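Local structure of endo-beta-mannanase (Opitutaceae bacterium TAV5, 7BOB) at residues G449-L454 with A474-N479; W463-G468 with H544-G549; A490-Y495 with M519-E524; C514-M519 with L555-A560. The protein hydrolyses beta-1,4-mannosidic linkages as an exo-acting family 5 glycoside hydrolase, a homotrimer active in the hindgut of a wood-feeding termite. All blocks are in the same frame, centred on the assembly; numbering follows the deposited sequence.

Contact 1: residues G449-L454 with A474-N479; sequences GVFTGL and APDPVN
The side chains of Phe451 and Asp476 cross at about a right angle, ring and carboxylate planes 63° apart, with Phe451 CD1 3.3 Å from Asp476 OD2. Asp476 CG stands anti to its backbone N (chi1 174°), which sends the carboxylate across to the facing loop. Two bonds from its own segment fix its rotation: Val478 N donates to Asp476 OD1 at 3.0 Å, closing an Asx turn, and Asn479 ND2 donates to Asp476 OD2 at 3.0 Å. Both donors come from above the carboxylate plane. Arg517 adds a salt bridge to OD1 and also makes a cation-pi contact with the Phe451 ring, so the acid and the aromatic share one cation. These loops follow the parallel strands 444-448 and 469-473, successive members of a beta-alpha-beta unit whose helix, 454-465, starts right after the N-cap residue Gly453. Asn479 CG lies 3.1 Å from Thr452 O, but ND2 meets that oxygen at too poor an angle to bond. An amide suits this place because it both donates and accepts: ND2 is directed to Asp476 OD2, while OD1 accepts from Asn333 N of the second subunit. Val450 O and Ala474 O, both acceptors, are bridged by a water that donates to each, at 2.9 Å from Val450 O and 2.8 Å from Ala474 O. Another water joins Val450 O to Thr452 OG1, with a weak bond from Asp476 N.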
loop_
_atom_site.group_PDB
_atom_site.type_symbol
_atom_site.label_atom_id
_atom_site.label_comp_id
_atom_site.label_asym_id
_atom_site.label_seq_id
_atom_site.Cartn_x
_atom_site.Cartn_y
_atom_site.Cartn_z
ATOM N N GLY A 449 -8.168 4.350 23.571
ATOM C CA GLY A 449 -6.882 4.082 22.954
ATOM C C GLY A 449 -6.507 5.076 21.873
ATOM O O GLY A 449 -6.207 4.682 20.742
ATOM N N VAL A 450 -6.574 6.367 22.178
ATOM C CA VAL A 450 -6.071 7.378 21.263
ATOM C C VAL A 450 -4.863 8.023 21.915
ATOM O O VAL A 450 -4.649 7.929 23.131
ATOM C CB VAL A 450 -7.127 8.431 20.888
ATOM C CG1 VAL A 450 -8.228 7.782 20.056
ATOM C CG2 VAL A 450 -7.710 9.090 22.136
ATOM N N PHE A 451 -4.051 8.669 21.087
ATOM C CA PHE A 451 -2.780 9.215 21.529
ATOM C C PHE A 451 -2.952 10.647 22.019
ATOM O O PHE A 451 -3.628 11.461 21.374
ATOM C CB PHE A 451 -1.769 9.130 20.396
ATOM C CG PHE A 451 -1.718 7.773 19.736
ATOM C CD1 PHE A 451 -1.155 6.679 20.391
ATOM C CD2 PHE A 451 -2.223 7.584 18.458
ATOM C CE1 PHE A 451 -1.094 5.430 19.775
ATOM C CE2 PHE A 451 -2.164 6.335 17.841
ATOM C CZ PHE A 451 -1.601 5.258 18.502
ATOM N N THR A 452 -2.337 10.942 23.165
ATOM C CA THR A 452 -2.545 12.168 23.925
ATOM C C THR A 452 -1.205 12.798 24.243
ATOM O O THR A 452 -0.312 12.125 24.768
ATOM C CB THR A 452 -3.274 11.880 25.241
ATOM O OG1 THR A 452 -2.492 10.946 25.987
ATOM C CG2 THR A 452 -4.677 11.311 25.011
ATOM N N GLY A 453 -1.059 14.085 23.946
ATOM C CA GLY A 453 0.188 14.768 24.208
ATOM C C GLY A 453 0.285 15.256 25.644
ATOM O O GLY A 453 -0.599 15.054 26.476
ATOM N N LEU A 454 1.412 15.910 25.927
ATOM C CA LEU A 454 1.687 16.381 27.280
ATOM C C LEU A 454 0.619 17.355 27.774
ATOM O O LEU A 454 0.173 17.265 28.925
ATOM C CB LEU A 454 3.067 17.032 27.318
ATOM C CG LEU A 454 3.361 17.710 28.647
ATOM C CD1 LEU A 454 3.374 16.653 29.729
ATOM C CD2 LEU A 454 4.683 18.452 28.579
ATOM N N ALA A 474 -5.744 1.920 27.279
ATOM C CA ALA A 474 -4.430 1.817 26.653
ATOM C C ALA A 474 -3.699 3.153 26.636
ATOM O O ALA A 474 -3.548 3.752 25.566
ATOM C CB ALA A 474 -4.562 1.275 25.228
ATOM N N PRO A 475 -3.241 3.662 27.779
ATOM C CA PRO A 475 -2.417 4.876 27.748
ATOM C C PRO A 475 -1.195 4.667 26.870
ATOM O O PRO A 475 -0.718 3.548 26.679
ATOM C CB PRO A 475 -2.027 5.094 29.214
ATOM C CG PRO A 475 -2.585 3.913 29.975
ATOM C CD PRO A 475 -3.648 3.297 29.146
ATOM N N ASP A 476 -0.710 5.762 26.307
ATOM C CA ASP A 476 0.202 5.689 25.174
ATOM C C ASP A 476 1.647 5.678 25.654
ATOM O O ASP A 476 2.102 6.668 26.243
ATOM C CB ASP A 476 -0.044 6.863 24.234
ATOM C CG ASP A 476 0.957 6.940 23.093
ATOM O OD1 ASP A 476 1.650 5.933 22.810
ATOM O OD2 ASP A 476 1.020 8.024 22.462
ATOM N N PRO A 477 2.407 4.612 25.400
ATOM C CA PRO A 477 3.804 4.586 25.870
ATOM C C PRO A 477 4.654 5.686 25.263
ATOM O O PRO A 477 5.595 6.164 25.912
ATOM C CB PRO A 477 4.296 3.195 25.451
ATOM C CG PRO A 477 3.045 2.409 25.127
ATOM C CD PRO A 477 2.041 3.404 24.644
ATOM N N VAL A 478 4.342 6.118 24.037
ATOM C CA VAL A 478 5.108 7.197 23.417
ATOM C C VAL A 478 4.983 8.480 24.229
ATOM O O VAL A 478 5.896 9.313 24.233
ATOM C CB VAL A 478 4.677 7.375 21.944
ATOM C CG1 VAL A 478 5.176 8.704 21.362
ATOM C CG2 VAL A 478 5.237 6.217 21.112
ATOM N N ASN A 479 3.897 8.645 24.980
ATOM C CA ASN A 479 3.753 9.822 25.824
ATOM C C ASN A 479 3.762 9.476 27.304
ATOM O O ASN A 479 3.227 10.237 28.122
ATOM C CB ASN A 479 2.486 10.580 25.453
ATOM C CG ASN A 479 2.636 11.319 24.131
ATOM O OD1 ASN A 479 3.364 12.306 24.055
ATOM N ND2 ASN A 479 2.000 10.805 23.078
HETATM O O HOH W 1 -4.875 6.187 25.387
HETATM O O HOH W 2 -2.833 8.069 25.543
#

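Contact 2: residues W463-G468 with H544-G549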
loop_
_atom_site.group_PDB
_atom_site.type_symbol
_atom_site.label_atom_id
_atom_site.label_comp_id
_atom_site.label_asym_id
_atom_site.label_seq_id
_atom_site.Cartn_x
_atom_site.Cartn_y
_atom_site.Cartn_z
ATOM N N TRP A 463 -8.527 18.122 35.468
ATOM C CA TRP A 463 -9.919 17.678 35.430
ATOM C C TRP A 463 -10.175 16.538 36.419
ATOM O O TRP A 463 -11.172 16.554 37.157
ATOM C CB TRP A 463 -10.293 17.249 34.009
ATOM C CG TRP A 463 -11.705 16.739 33.901
ATOM C CD1 TRP A 463 -12.832 17.490 33.826
ATOM C CD2 TRP A 463 -12.136 15.367 33.853
ATOM N NE1 TRP A 463 -13.942 16.684 33.738
ATOM C CE2 TRP A 463 -13.545 15.376 33.749
ATOM C CE3 TRP A 463 -11.465 14.136 33.870
ATOM C CZ2 TRP A 463 -14.304 14.206 33.674
ATOM C CZ3 TRP A 463 -12.221 12.965 33.801
ATOM C CH2 TRP A 463 -13.628 13.011 33.704
ATOM N N VAL A 464 -9.296 15.532 36.448
ATOM C CA VAL A 464 -9.487 14.420 37.382
ATOM C C VAL A 464 -9.375 14.909 38.819
ATOM O O VAL A 464 -10.077 14.424 39.712
ATOM C CB VAL A 464 -8.488 13.277 37.094
ATOM C CG1 VAL A 464 -8.548 12.221 38.201
ATOM C CG2 VAL A 464 -8.735 12.626 35.718
ATOM N N GLU A 465 -8.491 15.876 39.059
ATOM C CA GLU A 465 -8.283 16.380 40.410
ATOM C C GLU A 465 -9.546 17.013 40.985
ATOM O O GLU A 465 -9.802 16.903 42.189
ATOM C CB GLU A 465 -7.139 17.387 40.429
ATOM C CG GLU A 465 -5.940 16.889 41.192
ATOM C CD GLU A 465 -4.872 17.953 41.341
ATOM O OE1 GLU A 465 -3.895 17.693 42.086
ATOM O OE2 GLU A 465 -5.023 19.042 40.715
ATOM N N GLN A 466 -10.339 17.684 40.148
ATOM C CA GLN A 466 -11.599 18.268 40.579
ATOM C C GLN A 466 -12.747 17.270 40.578
ATOM O O GLN A 466 -13.892 17.679 40.780
ATOM C CB GLN A 466 -11.985 19.468 39.699
ATOM C CG GLN A 466 -10.860 20.408 39.329
ATOM C CD GLN A 466 -11.245 21.338 38.164
ATOM O OE1 GLN A 466 -12.429 21.615 37.938
ATOM N NE2 GLN A 466 -10.243 21.803 37.407
ATOM N N GLY A 467 -12.497 15.991 40.329
ATOM C CA GLY A 467 -13.527 14.982 40.523
ATOM C C GLY A 467 -13.876 14.159 39.302
ATOM O O GLY A 467 -14.735 13.271 39.404
ATOM N N GLY A 468 -13.253 14.398 38.153
ATOM C CA GLY A 468 -13.562 13.589 36.987
ATOM C C GLY A 468 -13.221 12.124 37.206
ATOM O O GLY A 468 -12.209 11.782 37.825
ATOM N N HIS A 544 -6.477 4.532 40.243
ATOM C CA HIS A 544 -5.661 5.544 40.900
ATOM C C HIS A 544 -6.543 6.719 41.255
ATOM O O HIS A 544 -7.167 7.314 40.367
ATOM C CB HIS A 544 -4.516 6.012 39.997
ATOM C CG HIS A 544 -3.524 6.898 40.682
ATOM N ND1 HIS A 544 -2.808 7.869 40.017
ATOM C CD2 HIS A 544 -3.119 6.954 41.974
ATOM C CE1 HIS A 544 -2.007 8.485 40.868
ATOM N NE2 HIS A 544 -2.176 7.948 42.063
ATOM N N ARG A 545 -6.581 7.071 42.533
ATOM C CA ARG A 545 -7.340 8.238 42.954
ATOM C C ARG A 545 -6.422 9.448 43.005
ATOM O O ARG A 545 -5.280 9.355 43.482
ATOM C CB ARG A 545 -8.003 7.961 44.303
ATOM C CG ARG A 545 -9.165 6.984 44.175
ATOM C CD ARG A 545 -10.146 7.105 45.366
ATOM N NE ARG A 545 -10.466 8.483 45.733
ATOM C CZ ARG A 545 -11.415 9.179 45.114
ATOM N NH1 ARG A 545 -12.098 8.638 44.142
ATOM N NH2 ARG A 545 -11.711 10.414 45.441
ATOM N N VAL A 546 -6.886 10.563 42.443
ATOM C CA VAL A 546 -6.063 11.756 42.244
ATOM C C VAL A 546 -6.940 12.949 42.600
ATOM O O VAL A 546 -7.824 13.329 41.820
ATOM C CB VAL A 546 -5.526 11.881 40.803
ATOM C CG1 VAL A 546 -4.858 13.228 40.595
ATOM C CG2 VAL A 546 -4.526 10.759 40.496
ATOM N N GLY A 547 -6.695 13.542 43.762
ATOM C CA GLY A 547 -7.642 14.506 44.290
ATOM C C GLY A 547 -9.007 13.859 44.398
ATOM O O GLY A 547 -9.151 12.735 44.895
ATOM N N ALA A 548 -10.023 14.560 43.890
ATOM C CA ALA A 548 -11.400 14.105 44.044
ATOM C C ALA A 548 -11.804 13.041 43.031
ATOM O O ALA A 548 -12.827 12.382 43.229
ATOM C CB ALA A 548 -12.355 15.290 43.944
ATOM N N GLY A 549 -11.024 12.846 41.963
ATOM C CA GLY A 549 -11.379 11.929 40.903
ATOM C C GLY A 549 -10.627 10.613 40.977
ATOM O O GLY A 549 -9.895 10.323 41.928
#
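Val464 and Val546 both hold CG1 anti to the backbone N (chi1 171° and 172°), and Val464 CG1 comes to rest 4.0 Å from Val546 CB. Glu465 is extended beyond CG, and its methylene crosses Val546 obliquely, Glu465 CG 3.9 Å from Val546 CG1, so the aliphatic stem of an exposed acid shields the valine. The backbones meet more closely than the side chains. Ala548 N donates to Glu465 O at 2.9 Å, nearly straight at 167°, the donor lying above the carbonyl plane. Two standard endings thus face each other: helix 454-465 closes in a Schellman motif with Gly467 at C', while a type II' turn from Val546 to Gly549 links strands 539-546 and 549-554 as a hairpin. Glycine suits Gly467 and Gly547 because both take positive phi. At Gly547 and Gly549 the bare CA also leaves room for helix carbonyls, Gly549 CA making a CA-H...O contact of 3.1 Å with Val464 O. The single methyl of Ala548 rests against the helix end, its CB 3.6 Å from Gly467 CA. Beyond the helix end, Gly468 packs its CA on one face of the Trp463 indole and is backbone hydrogen-bonded to Cys550, leading into the pairing of strands 469-473 and 549-554.

Contact 3: residues A490-Y495 with M519-E524; sequences AEIADY and MRVRIE
The Tyr495 ring has Arg520 O at its edge, near the ring plane, while Val521 CG1 approaches obliquely, 4.2 Å from Tyr495 CD1. Met519 adds a Met-aromatic contact, its SD 5.2 Å from the Tyr495 ring centroid and 42° off the normal. Tyr495 and Val521 lie on two antiparallel strands. Glu491 and Glu524 exchange bonds in both directions, the shorter being Glu524 N to Glu491 O at 2.8 Å. Next comes a classic beta bulge: Ala493 and Asp494 both face Arg522, whose O takes Ala493 N at 2.7 Å and Asp494 N only weakly, at 3.4 Å. Alanine suits the bulge, its CB fitting 3.6 Å from Arg522 O. Arg522 N then returns a bond to Asp494 O. The side chains of Ile492 and Val521 cross obliquely, Ile492 CG2 3.9 Å from Val521 CG1, beta-branched residues well suited to extended strands. The carboxylates find partners beyond the two strands: Glu491 pairs with Arg526, and Asp494 OD1 accepts from Leu255 N of a second subunit, which places this ribbon at the trimer interface. Strand 490-496 follows helix 482-488, strand 520-525 leaves the loop after strand 508-512, and Ala490 and Ile523 pack against Leu542 of strand 539-546, laying the ribbon on the larger mixed sheet.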
loop_
_atom_site.group_PDB
_atom_site.type_symbol
_atom_site.label_atom_id
_atom_site.label_comp_id
_atom_site.label_asym_id
_atom_site.label_seq_id
_atom_site.Cartn_x
_atom_site.Cartn_y
_atom_site.Cartn_z
ATOM N N ALA A 490 1.575 4.817 37.991
ATOM C CA ALA A 490 2.468 3.698 37.740
ATOM C C ALA A 490 3.535 4.149 36.750
ATOM O O ALA A 490 3.303 5.061 35.958
ATOM C CB ALA A 490 1.703 2.490 37.197
ATOM N N GLU A 491 4.710 3.536 36.840
ATOM C CA GLU A 491 5.830 3.769 35.942
ATOM C C GLU A 491 6.065 2.534 35.082
ATOM O O GLU A 491 5.731 1.410 35.478
ATOM C CB GLU A 491 7.111 4.076 36.724
ATOM C CG GLU A 491 7.239 5.499 37.176
ATOM C CD GLU A 491 8.177 5.641 38.353
ATOM O OE1 GLU A 491 8.998 4.730 38.580
ATOM O OE2 GLU A 491 8.085 6.663 39.063
ATOM N N ILE A 492 6.663 2.750 33.909
ATOM C CA ILE A 492 7.060 1.646 33.041
ATOM C C ILE A 492 8.384 1.091 33.548
ATOM O O ILE A 492 9.398 1.803 33.578
ATOM C CB ILE A 492 7.188 2.082 31.575
ATOM C CG1 ILE A 492 5.862 2.632 31.030
ATOM C CG2 ILE A 492 7.627 0.910 30.726
ATOM C CD1 ILE A 492 5.976 3.158 29.565
ATOM N N ALA A 493 8.381 -0.185 33.938
ATOM C CA ALA A 493 9.619 -0.835 34.345
ATOM C C ALA A 493 10.365 -1.420 33.161
ATOM O O ALA A 493 11.598 -1.367 33.116
ATOM C CB ALA A 493 9.336 -1.931 35.369
ATOM N N ASP A 494 9.636 -1.968 32.194
ATOM C CA ASP A 494 10.229 -2.543 30.994
ATOM C C ASP A 494 9.112 -2.784 29.998
ATOM O O ASP A 494 7.931 -2.788 30.359
ATOM C CB ASP A 494 10.967 -3.864 31.289
ATOM C CG ASP A 494 11.822 -4.352 30.113
ATOM O OD1 ASP A 494 12.039 -3.578 29.146
ATOM O OD2 ASP A 494 12.277 -5.516 30.143
ATOM N N TYR A 495 9.501 -2.993 28.743
ATOM C CA TYR A 495 8.593 -3.624 27.801
ATOM C C TYR A 495 8.469 -5.112 28.115
ATOM O O TYR A 495 9.268 -5.688 28.852
ATOM C CB TYR A 495 9.095 -3.447 26.377
ATOM C CG TYR A 495 9.458 -2.018 26.065
ATOM C CD1 TYR A 495 8.473 -1.076 25.759
ATOM C CD2 TYR A 495 10.783 -1.603 26.101
ATOM C CE1 TYR A 495 8.815 0.231 25.475
ATOM C CE2 TYR A 495 11.128 -0.314 25.835
ATOM C CZ TYR A 495 10.152 0.602 25.513
ATOM O OH TYR A 495 10.533 1.895 25.232
ATOM N N MET A 519 2.749 -2.624 21.232
ATOM C CA MET A 519 3.694 -2.836 22.318
ATOM C C MET A 519 2.952 -2.988 23.642
ATOM O O MET A 519 1.895 -2.376 23.873
ATOM C CB MET A 519 4.692 -1.687 22.421
ATOM C CG MET A 519 5.623 -1.630 21.226
ATOM S SD MET A 519 6.952 -0.442 21.433
ATOM C CE MET A 519 6.054 1.119 21.267
ATOM N N ARG A 520 3.527 -3.814 24.504
ATOM C CA ARG A 520 3.016 -4.068 25.830
ATOM C C ARG A 520 4.095 -3.723 26.849
ATOM O O ARG A 520 5.291 -3.864 26.579
ATOM C CB ARG A 520 2.582 -5.519 25.947
ATOM C CG ARG A 520 1.711 -5.794 27.119
ATOM C CD ARG A 520 1.024 -7.107 26.951
ATOM N NE ARG A 520 0.448 -7.532 28.215
ATOM C CZ ARG A 520 0.117 -8.782 28.491
ATOM N NH1 ARG A 520 0.325 -9.738 27.585
ATOM N NH2 ARG A 520 -0.414 -9.071 29.669
ATOM N N VAL A 521 3.669 -3.254 28.023
ATOM C CA VAL A 521 4.603 -2.747 29.019
ATOM C C VAL A 521 4.389 -3.484 30.325
ATOM O O VAL A 521 3.284 -3.934 30.639
ATOM C CB VAL A 521 4.473 -1.228 29.263
ATOM C CG1 VAL A 521 5.043 -0.453 28.083
ATOM C CG2 VAL A 521 3.025 -0.862 29.563
ATOM N N ARG A 522 5.474 -3.599 31.083
ATOM C CA ARG A 522 5.441 -4.045 32.468
ATOM C C ARG A 522 5.516 -2.813 33.367
ATOM O O ARG A 522 6.456 -2.015 33.265
ATOM C CB ARG A 522 6.600 -4.997 32.747
ATOM C CG ARG A 522 6.461 -5.733 34.049
ATOM C CD ARG A 522 7.786 -5.844 34.782
ATOM N NE ARG A 522 8.619 -6.918 34.258
ATOM C CZ ARG A 522 9.304 -7.768 35.025
ATOM N NH1 ARG A 522 9.249 -7.666 36.348
ATOM N NH2 ARG A 522 10.043 -8.722 34.473
ATOM N N ILE A 523 4.535 -2.648 34.237
ATOM C CA ILE A 523 4.481 -1.446 35.052
ATOM C C ILE A 523 4.881 -1.765 36.487
ATOM O O ILE A 523 4.853 -2.910 36.936
ATOM C CB ILE A 523 3.097 -0.780 34.998
ATOM C CG1 ILE A 523 2.006 -1.772 35.405
ATOM C CG2 ILE A 523 2.851 -0.215 33.566
ATOM C CD1 ILE A 523 1.634 -1.734 36.875
ATOM N N GLU A 524 5.269 -0.714 37.204
ATOM C CA GLU A 524 5.465 -0.747 38.646
ATOM C C GLU A 524 4.509 0.253 39.284
ATOM O O GLU A 524 4.538 1.441 38.917
ATOM C CB GLU A 524 6.910 -0.413 39.010
ATOM C CG GLU A 524 7.288 -0.736 40.437
ATOM C CD GLU A 524 7.396 -2.226 40.671
ATOM O OE1 GLU A 524 7.976 -2.936 39.800
ATOM O OE2 GLU A 524 6.889 -2.679 41.723
#

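Contact 4: residues C514-M519 with L555-A560; sequences CFLRGM and LADVEA
Two partners grip the Asp557 carboxylate, one at each oxygen: OD1 accepts from Ala560 N at 3.2 Å, the N-H coming from above the carboxylate plane, and OD2 forms a salt bridge with Arg412. The first bond makes Asp557 the N-cap of helix 558-564, a place aspartate suits because its short side chain can accept from the first turn; the helix end would also tend to favour its ionised form. CG lies anti to the backbone N (chi1 -167°). Asp557 is also the centre of an inverse gamma turn, and its N donates to Cys514 O at 3.0 Å, from above the carbonyl plane. Apolar contacts accompany this bond. Cys514 CB meets Ala560 CB at 3.8 Å, small against small, which lets the loop come close to the helix. Phe515 turns back so that Leu555 O lies at its ring edge, in plane, 3.7 Å from Phe515 CD2, while CE2 touches Ala556 CB at 3.8 Å. The Leu516 side chain crosses that of Asp557 obliquely, its CD1 3.6 Å from Asp557 OD2. The loop joins strands 508-512 and 520-525; Ala556 and Val558 pack on Phe512 of the former, Phe515 on Arg520 of the latter, and Ala560 and Glu559 against helix 406-422.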
loop_
_atom_site.group_PDB
_atom_site.type_symbol
_atom_site.label_atom_id
_atom_site.label_comp_id
_atom_site.label_asym_id
_atom_site.label_seq_id
_atom_site.Cartn_x
_atom_site.Cartn_y
_atom_site.Cartn_z
ATOM N N CYS A 514 -4.765 -7.205 21.238
ATOM C CA CYS A 514 -4.172 -5.998 20.667
ATOM C C CYS A 514 -3.700 -5.062 21.762
ATOM O O CYS A 514 -4.332 -4.958 22.823
ATOM C CB CYS A 514 -5.154 -5.244 19.769
ATOM S SG CYS A 514 -5.850 -6.223 18.452
ATOM N N PHE A 515 -2.624 -4.347 21.477
ATOM C CA PHE A 515 -1.996 -3.457 22.431
ATOM C C PHE A 515 -1.556 -2.225 21.670
ATOM O O PHE A 515 -1.236 -2.301 20.480
ATOM C CB PHE A 515 -0.817 -4.162 23.147
ATOM C CG PHE A 515 -1.247 -5.408 23.880
ATOM C CD1 PHE A 515 -1.238 -6.638 23.243
ATOM C CD2 PHE A 515 -1.735 -5.336 25.175
ATOM C CE1 PHE A 515 -1.686 -7.781 23.893
ATOM C CE2 PHE A 515 -2.172 -6.475 25.829
ATOM C CZ PHE A 515 -2.140 -7.701 25.182
ATOM N N LEU A 516 -1.577 -1.087 22.346
ATOM C CA LEU A 516 -1.441 0.168 21.621
ATOM C C LEU A 516 -0.054 0.262 21.004
ATOM O O LEU A 516 0.955 0.015 21.670
ATOM C CB LEU A 516 -1.707 1.361 22.542
ATOM C CG LEU A 516 -2.128 2.654 21.829
ATOM C CD1 LEU A 516 -3.559 2.552 21.276
ATOM C CD2 LEU A 516 -2.008 3.854 22.769
ATOM N N ARG A 517 -0.027 0.601 19.713
ATOM C CA ARG A 517 1.177 0.629 18.899
ATOM C C ARG A 517 1.856 -0.733 18.851
ATOM O O ARG A 517 3.039 -0.815 18.550
ATOM C CB ARG A 517 2.169 1.694 19.382
ATOM C CG ARG A 517 1.596 3.098 19.482
ATOM C CD ARG A 517 2.709 4.059 19.846
ATOM N NE ARG A 517 2.231 5.415 20.112
ATOM C CZ ARG A 517 2.193 6.384 19.192
ATOM N NH1 ARG A 517 2.585 6.130 17.942
ATOM N NH2 ARG A 517 1.761 7.608 19.514
ATOM N N GLY A 518 1.125 -1.810 19.148
ATOM C CA GLY A 518 1.714 -3.128 19.074
ATOM C C GLY A 518 2.667 -3.462 20.195
ATOM O O GLY A 518 3.346 -4.494 20.121
ATOM N N MET A 519 2.749 -2.624 21.232
ATOM C CA MET A 519 3.694 -2.836 22.318
ATOM C C MET A 519 2.952 -2.988 23.642
ATOM O O MET A 519 1.895 -2.376 23.873
ATOM C CB MET A 519 4.692 -1.687 22.421
ATOM C CG MET A 519 5.623 -1.630 21.226
ATOM S SD MET A 519 6.952 -0.442 21.433
ATOM C CE MET A 519 6.054 1.119 21.267
ATOM N N LEU A 555 -4.342 -1.605 30.528
ATOM C CA LEU A 555 -3.106 -1.761 29.766
ATOM C C LEU A 555 -3.309 -2.679 28.565
ATOM O O LEU A 555 -2.561 -3.624 28.350
ATOM C CB LEU A 555 -1.993 -2.278 30.673
ATOM C CG LEU A 555 -1.803 -1.439 31.946
ATOM C CD1 LEU A 555 -0.711 -2.000 32.858
ATOM C CD2 LEU A 555 -1.504 0.009 31.572
ATOM N N ALA A 556 -4.355 -2.421 27.787
ATOM C CA ALA A 556 -4.584 -3.151 26.548
ATOM C C ALA A 556 -5.424 -2.268 25.644
ATOM O O ALA A 556 -6.116 -1.355 26.109
ATOM C CB ALA A 556 -5.273 -4.498 26.778
ATOM N N ASP A 557 -5.339 -2.529 24.338
ATOM C CA ASP A 557 -6.150 -1.792 23.371
ATOM C C ASP A 557 -7.510 -2.474 23.277
ATOM O O ASP A 557 -7.754 -3.315 22.405
ATOM C CB ASP A 557 -5.447 -1.721 22.022
ATOM C CG ASP A 557 -6.083 -0.716 21.094
ATOM O OD1 ASP A 557 -7.274 -0.362 21.315
ATOM O OD2 ASP A 557 -5.406 -0.301 20.135
ATOM N N VAL A 558 -8.417 -2.064 24.172
ATOM C CA VAL A 558 -9.718 -2.724 24.329
ATOM C C VAL A 558 -10.489 -2.722 23.012
ATOM O O VAL A 558 -10.878 -3.774 22.484
ATOM C CB VAL A 558 -10.519 -2.042 25.454
ATOM C CG1 VAL A 558 -11.916 -2.652 25.607
ATOM C CG2 VAL A 558 -9.744 -2.117 26.764
ATOM N N GLU A 559 -10.712 -1.533 22.456
ATOM C CA GLU A 559 -11.555 -1.442 21.277
ATOM C C GLU A 559 -10.954 -2.192 20.100
ATOM O O GLU A 559 -11.680 -2.863 19.355
ATOM C CB GLU A 559 -11.807 0.022 20.931
ATOM C CG GLU A 559 -12.765 0.692 21.918
ATOM C CD GLU A 559 -12.055 1.129 23.191
ATOM O OE1 GLU A 559 -10.807 1.068 23.243
ATOM O OE2 GLU A 559 -12.747 1.553 24.123
ATOM N N ALA A 560 -9.628 -2.113 19.928
ATOM C CA ALA A 560 -8.993 -2.854 18.848
ATOM C C ALA A 560 -9.158 -4.353 19.060
ATOM O O ALA A 560 -9.533 -5.082 18.130
ATOM C CB ALA A 560 -7.509 -2.478 18.735
#

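Overall arrangement
All four contacts belong to the domain that follows the barrel. Contacts 1 and 4 are largely buried and adjoin, about 11 Å between centres, joined by the Arg517 side chain; both rely on an aspartate that organises a turn or helix start. Contact 2, partly exposed, lies at the other ends of the same elements: helix 454-465 begins in contact 1 and finishes in contact 2, while strand 549-554 runs from contact 2 to contact 4. Its chemistry is mainly backbone and glycine. Contact 3 is buried strand pairing, shares Met519 with contact 4 and touches it through Arg520 and Phe515. Contacts 1, 3 and 4 reach a second subunit, whereas contact 2 touches none.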